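Local structure of acyl-coenzyme A oxidase 3 (5YS9) at the interface of chains A and B. The protein oxidises acyl-CoA thioesters to trans-2-enoyl-CoA with FAD as cofactor, passing the electrons to oxygen to give hydrogen peroxide in peroxisomal fatty-acid beta-oxidation. Residues are numbered along the deposited sequence; one frame, centred on the assembly and turned at random. Chains: chain A/B, Acyl-coenzyme A oxidase 3.

Contact 1: the interface of chains A and B. Residues chain A 672-674, 676, 681; chain B 206-207, 239.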
loop_
_atom_site.group_PDB
_atom_site.type_symbol
_atom_site.label_atom_id
_atom_site.label_comp_id
_atom_site.label_asym_id
_atom_site.label_seq_id
_atom_site.Cartn_x
_atom_site.Cartn_y
_atom_site.Cartn_z
ATOM N N PRO A 672 -9.939 8.115 -33.076
ATOM C CA PRO A 672 -8.676 7.431 -32.794
ATOM C C PRO A 672 -7.503 8.390 -32.500
ATOM O O PRO A 672 -6.399 7.937 -32.181
ATOM C CB PRO A 672 -8.404 6.696 -34.081
ATOM C CG PRO A 672 -9.012 7.572 -35.146
ATOM C CD PRO A 672 -10.242 8.153 -34.534
ATOM N N ARG A 673 -7.675 9.685 -32.640
ATOM C CA ARG A 673 -6.538 10.528 -32.345
ATOM C C ARG A 673 -6.750 11.376 -31.116
ATOM O O ARG A 673 -7.860 11.715 -30.770
ATOM C CB ARG A 673 -6.001 11.286 -33.564
ATOM C CG ARG A 673 -6.945 12.235 -34.236
ATOM C CD ARG A 673 -6.864 12.114 -35.742
ATOM N NE ARG A 673 -8.194 11.882 -36.267
ATOM C CZ ARG A 673 -8.499 10.993 -37.188
ATOM N NH1 ARG A 673 -7.569 10.253 -37.743
ATOM N NH2 ARG A 673 -9.748 10.861 -37.558
ATOM N N PRO A 674 -5.667 11.626 -30.407
ATOM C CA PRO A 674 -5.760 12.308 -29.130
ATOM C C PRO A 674 -6.113 13.760 -29.296
ATOM O O PRO A 674 -5.793 14.309 -30.328
ATOM C CB PRO A 674 -4.322 12.193 -28.549
ATOM C CG PRO A 674 -3.446 11.926 -29.690
ATOM C CD PRO A 674 -4.279 11.277 -30.759
ATOM N N TYR A 676 -4.518 16.201 -28.441
ATOM C CA TYR A 676 -3.281 16.909 -28.671
ATOM C C TYR A 676 -2.571 16.443 -29.948
ATOM O O TYR A 676 -1.375 16.567 -30.073
ATOM C CB TYR A 676 -2.376 16.821 -27.440
ATOM C CG TYR A 676 -2.213 15.426 -26.937
ATOM C CD1 TYR A 676 -1.214 14.627 -27.424
ATOM C CD2 TYR A 676 -3.076 14.901 -25.997
ATOM C CE1 TYR A 676 -1.066 13.342 -26.986
ATOM C CE2 TYR A 676 -2.937 13.618 -25.549
ATOM C CZ TYR A 676 -1.928 12.845 -26.052
ATOM O OH TYR A 676 -1.777 11.571 -25.640
ATOM N N LEU A 681 1.602 15.627 -30.779
ATOM C CA LEU A 681 2.007 14.362 -31.380
ATOM C C LEU A 681 2.347 14.373 -32.869
ATOM O O LEU A 681 3.340 13.820 -33.274
ATOM C CB LEU A 681 0.956 13.299 -31.103
ATOM C CG LEU A 681 1.345 11.938 -31.642
ATOM C CD1 LEU A 681 2.594 11.424 -30.968
ATOM C CD2 LEU A 681 0.218 10.955 -31.485
ATOM N N HIS B 206 -3.761 6.054 -28.347
ATOM C CA HIS B 206 -3.613 7.295 -29.068
ATOM C C HIS B 206 -2.350 7.452 -29.878
ATOM O O HIS B 206 -2.320 8.222 -30.796
ATOM C CB HIS B 206 -3.725 8.448 -28.089
ATOM C CG HIS B 206 -5.102 8.651 -27.566
ATOM N ND1 HIS B 206 -6.220 8.458 -28.338
ATOM C CD2 HIS B 206 -5.546 9.036 -26.353
ATOM C CE1 HIS B 206 -7.293 8.714 -27.623
ATOM N NE2 HIS B 206 -6.912 9.063 -26.414
ATOM N N SER B 207 -1.295 6.760 -29.490
ATOM C CA SER B 207 0.020 7.041 -30.029
ATOM C C SER B 207 0.547 6.183 -31.170
ATOM O O SER B 207 1.190 6.690 -32.063
ATOM C CB SER B 207 1.035 7.076 -28.895
ATOM O OG SER B 207 0.384 7.296 -27.671
ATOM N N HIS B 239 -3.508 9.165 -38.939
ATOM C CA HIS B 239 -3.672 8.509 -37.642
ATOM C C HIS B 239 -4.966 7.715 -37.449
ATOM O O HIS B 239 -5.276 7.328 -36.318
ATOM C CB HIS B 239 -3.523 9.502 -36.517
ATOM C CG HIS B 239 -2.575 9.047 -35.471
ATOM N ND1 HIS B 239 -2.941 8.846 -34.155
ATOM C CD2 HIS B 239 -1.261 8.747 -35.551
ATOM C CE1 HIS B 239 -1.879 8.450 -33.466
ATOM N NE2 HIS B 239 -0.849 8.389 -34.288
#
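A:Pro674 lies across the imidazole of B:His206 at this subunit interface of the acyl-CoA oxidase, where a segment near the C-terminus of chain A, the stretch leading into helix 677-685 and A:Leu681 on it, packs on loops of chain B. The proline CA sits 3.9 Å above the plane of the B:His206 ring, over its centre, while proline CB meets histidine CG at 3.8 Å. The two side chains run past each other in opposite directions, and the pyrrolidine also covers CB and the carbonyl O of B:His206. With CG anti to its own carbonyl carbon (chi1 -71°), the imidazole is carried under the proline; the backbone O of A:Pro672 lies in the ring plane at its edge, 3.9 Å from ND1, too long for a hydrogen bond. An alanine at B:His206 would keep the CB contact but would probably strip the ring from beneath the proline CA, opening a gap under A:Pro674. The same proline CB also lies over the rim of one face of the A:Tyr676 ring, within chain A. B:His239 takes up the neighbouring stretch: its side chain crosses that of A:Leu681 at about a right angle. Over the backbone of B:His239, the folded side chain of A:Arg673 brings NH1 to 3.6 Å from the carbonyl carbon. One methyl of A:Leu681, CD2, bridges the two histidines, 3.8 Å from both B:His206 O and B:His239 CE1.

Contact 2: the interface of chains A and B. Residues chain A 155, 236-239; chain B 677, 682, 685-686.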
loop_
_atom_site.group_PDB
_atom_site.type_symbol
_atom_site.label_atom_id
_atom_site.label_comp_id
_atom_site.label_asym_id
_atom_site.label_seq_id
_atom_site.Cartn_x
_atom_site.Cartn_y
_atom_site.Cartn_z
ATOM N N GLY A 155 -26.593 29.238 7.094
ATOM C CA GLY A 155 -25.676 30.372 7.296
ATOM C C GLY A 155 -24.525 30.099 8.268
ATOM O O GLY A 155 -24.082 31.021 8.945
ATOM N N VAL A 236 -20.252 35.626 7.345
ATOM C CA VAL A 236 -21.234 34.654 6.875
ATOM C C VAL A 236 -21.865 35.092 5.527
ATOM O O VAL A 236 -21.987 34.348 4.569
ATOM C CB VAL A 236 -22.290 34.482 8.020
ATOM C CG1 VAL A 236 -23.698 34.266 7.520
ATOM C CG2 VAL A 236 -21.876 33.366 8.957
ATOM N N SER A 237 -22.246 36.344 5.516
ATOM C CA SER A 237 -22.804 37.022 4.368
ATOM C C SER A 237 -21.994 36.897 3.055
ATOM O O SER A 237 -22.518 36.529 2.043
ATOM C CB SER A 237 -22.954 38.495 4.766
ATOM O OG SER A 237 -23.756 39.151 3.865
ATOM N N SER A 238 -20.715 37.211 3.089
ATOM C CA SER A 238 -19.882 37.281 1.890
ATOM C C SER A 238 -18.845 36.128 1.757
ATOM O O SER A 238 -18.193 36.009 0.716
ATOM C CB SER A 238 -19.131 38.608 1.942
ATOM O OG SER A 238 -18.169 38.573 3.001
ATOM N N HIS A 239 -18.670 35.329 2.817
ATOM C CA HIS A 239 -17.642 34.306 2.906
ATOM C C HIS A 239 -16.231 34.901 2.935
ATOM O O HIS A 239 -15.258 34.165 2.742
ATOM C CB HIS A 239 -17.787 33.266 1.770
ATOM C CG HIS A 239 -17.821 31.847 2.246
ATOM N ND1 HIS A 239 -16.966 30.869 1.771
ATOM C CD2 HIS A 239 -18.612 31.248 3.158
ATOM C CE1 HIS A 239 -17.248 29.728 2.368
ATOM N NE2 HIS A 239 -18.233 29.935 3.219
ATOM N N TYR B 677 -18.801 28.739 -5.256
ATOM C CA TYR B 677 -19.497 29.354 -4.157
ATOM C C TYR B 677 -20.878 29.851 -4.542
ATOM O O TYR B 677 -21.840 29.566 -3.866
ATOM C CB TYR B 677 -18.670 30.487 -3.581
ATOM C CG TYR B 677 -19.339 31.236 -2.466
ATOM C CD1 TYR B 677 -19.437 30.698 -1.201
ATOM C CD2 TYR B 677 -19.859 32.491 -2.676
ATOM C CE1 TYR B 677 -20.044 31.386 -0.189
ATOM C CE2 TYR B 677 -20.468 33.184 -1.669
ATOM C CZ TYR B 677 -20.550 32.632 -0.428
ATOM O OH TYR B 677 -21.155 33.337 0.567
ATOM N N ARG B 682 -23.157 28.571 -1.769
ATOM C CA ARG B 682 -23.948 29.683 -1.261
ATOM C C ARG B 682 -25.460 29.413 -1.177
ATOM O O ARG B 682 -26.077 29.677 -0.162
ATOM C CB ARG B 682 -23.637 30.931 -2.084
ATOM C CG ARG B 682 -24.483 32.152 -1.804
ATOM C CD ARG B 682 -24.273 32.657 -0.403
ATOM N NE ARG B 682 -24.135 34.106 -0.307
ATOM C CZ ARG B 682 -25.120 34.934 0.003
ATOM N NH1 ARG B 682 -26.331 34.473 0.208
ATOM N NH2 ARG B 682 -24.893 36.227 0.092
ATOM N N LEU B 685 -25.928 26.964 1.993
ATOM C CA LEU B 685 -25.845 27.668 3.296
ATOM C C LEU B 685 -27.049 28.567 3.554
ATOM O O LEU B 685 -27.509 28.656 4.676
ATOM C CB LEU B 685 -24.573 28.511 3.428
ATOM C CG LEU B 685 -23.301 27.661 3.390
ATOM C CD1 LEU B 685 -22.058 28.548 3.459
ATOM C CD2 LEU B 685 -23.339 26.594 4.476
ATOM N N PHE B 686 -27.572 29.186 2.516
ATOM C CA PHE B 686 -28.690 30.098 2.656
ATOM C C PHE B 686 -29.988 29.586 2.063
ATOM O O PHE B 686 -30.835 30.386 1.670
ATOM C CB PHE B 686 -28.297 31.423 2.018
ATOM C CG PHE B 686 -27.256 32.122 2.806
ATOM C CD1 PHE B 686 -27.599 32.851 3.937
ATOM C CD2 PHE B 686 -25.924 31.978 2.485
ATOM C CE1 PHE B 686 -26.625 33.467 4.695
ATOM C CE2 PHE B 686 -24.956 32.589 3.241
ATOM C CZ PHE B 686 -25.303 33.326 4.351
#
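A:Gly155 and B:Leu685 are joined by a backbone hydrogen bond in this patch, in which helix 677-685 of one acyl-CoA oxidase subunit and the B:Phe686 that follows it rest against loops of the other. The glycine N donates to the leucine carbonyl O at 2.7 Å; the bond is nearly straight at the hydrogen (168°), although the donor is tilted 34° from the carbonyl plane. It ties the last turn of the helix to chain A beside the ring of B:Phe686.

Aromatic packing lies at both ends of the patch. B:Tyr677, at the start of the helix, directs CE1 onto one face of the A:His239 imidazole, toward the rim, 3.3 Å from A:His239 CG. The tyrosine's own CG is anti to its backbone N (chi1 177°), which swings the phenol toward chain A, and its OH comes near the histidine CB. Within chain B, CB of B:Arg682 sits over the centre of one face of the tyrosine ring and supports it. At the other end the B:Phe686 ring lies between two groups, both toward the rim: A:Gly155 CA over one face and the guanidinium NH1 of B:Arg682 over the other, 3.4 Å above the plane.

Apolar and polar atoms of A:Val236 both meet the tip of that phenylalanine. CZ touches the valine methyl CG1 at 3.7 Å, while the valine carbonyl O lies in the ring plane at its edge, 3.5 Å from CZ.

B:Arg682 brings NH2 to 3.1 Å from the backbone O of A:Ser237, but its N-H points away, so the approach is at most a favourable placing of charge beside a carbonyl.

Contact 1 and contact 2 lie about 45 Å apart, measured between the centres of their C-alpha atoms, on one two-fold symmetric interface. Both share, with the chains exchanged, the C-terminal segment around helix 677-685 and His239; contact 1 adds the 206-207 loop, contact 2 Gly155 and the 236-238 stretch. Contact 1 samples the approach to the helix and its Leu681; contact 2 samples Tyr677, Arg682 and the helix end. Each subunit thus lends its C-terminal segment to its neighbour and receives one in return, a reciprocal exchange that probably helps hold the deposited dimer together.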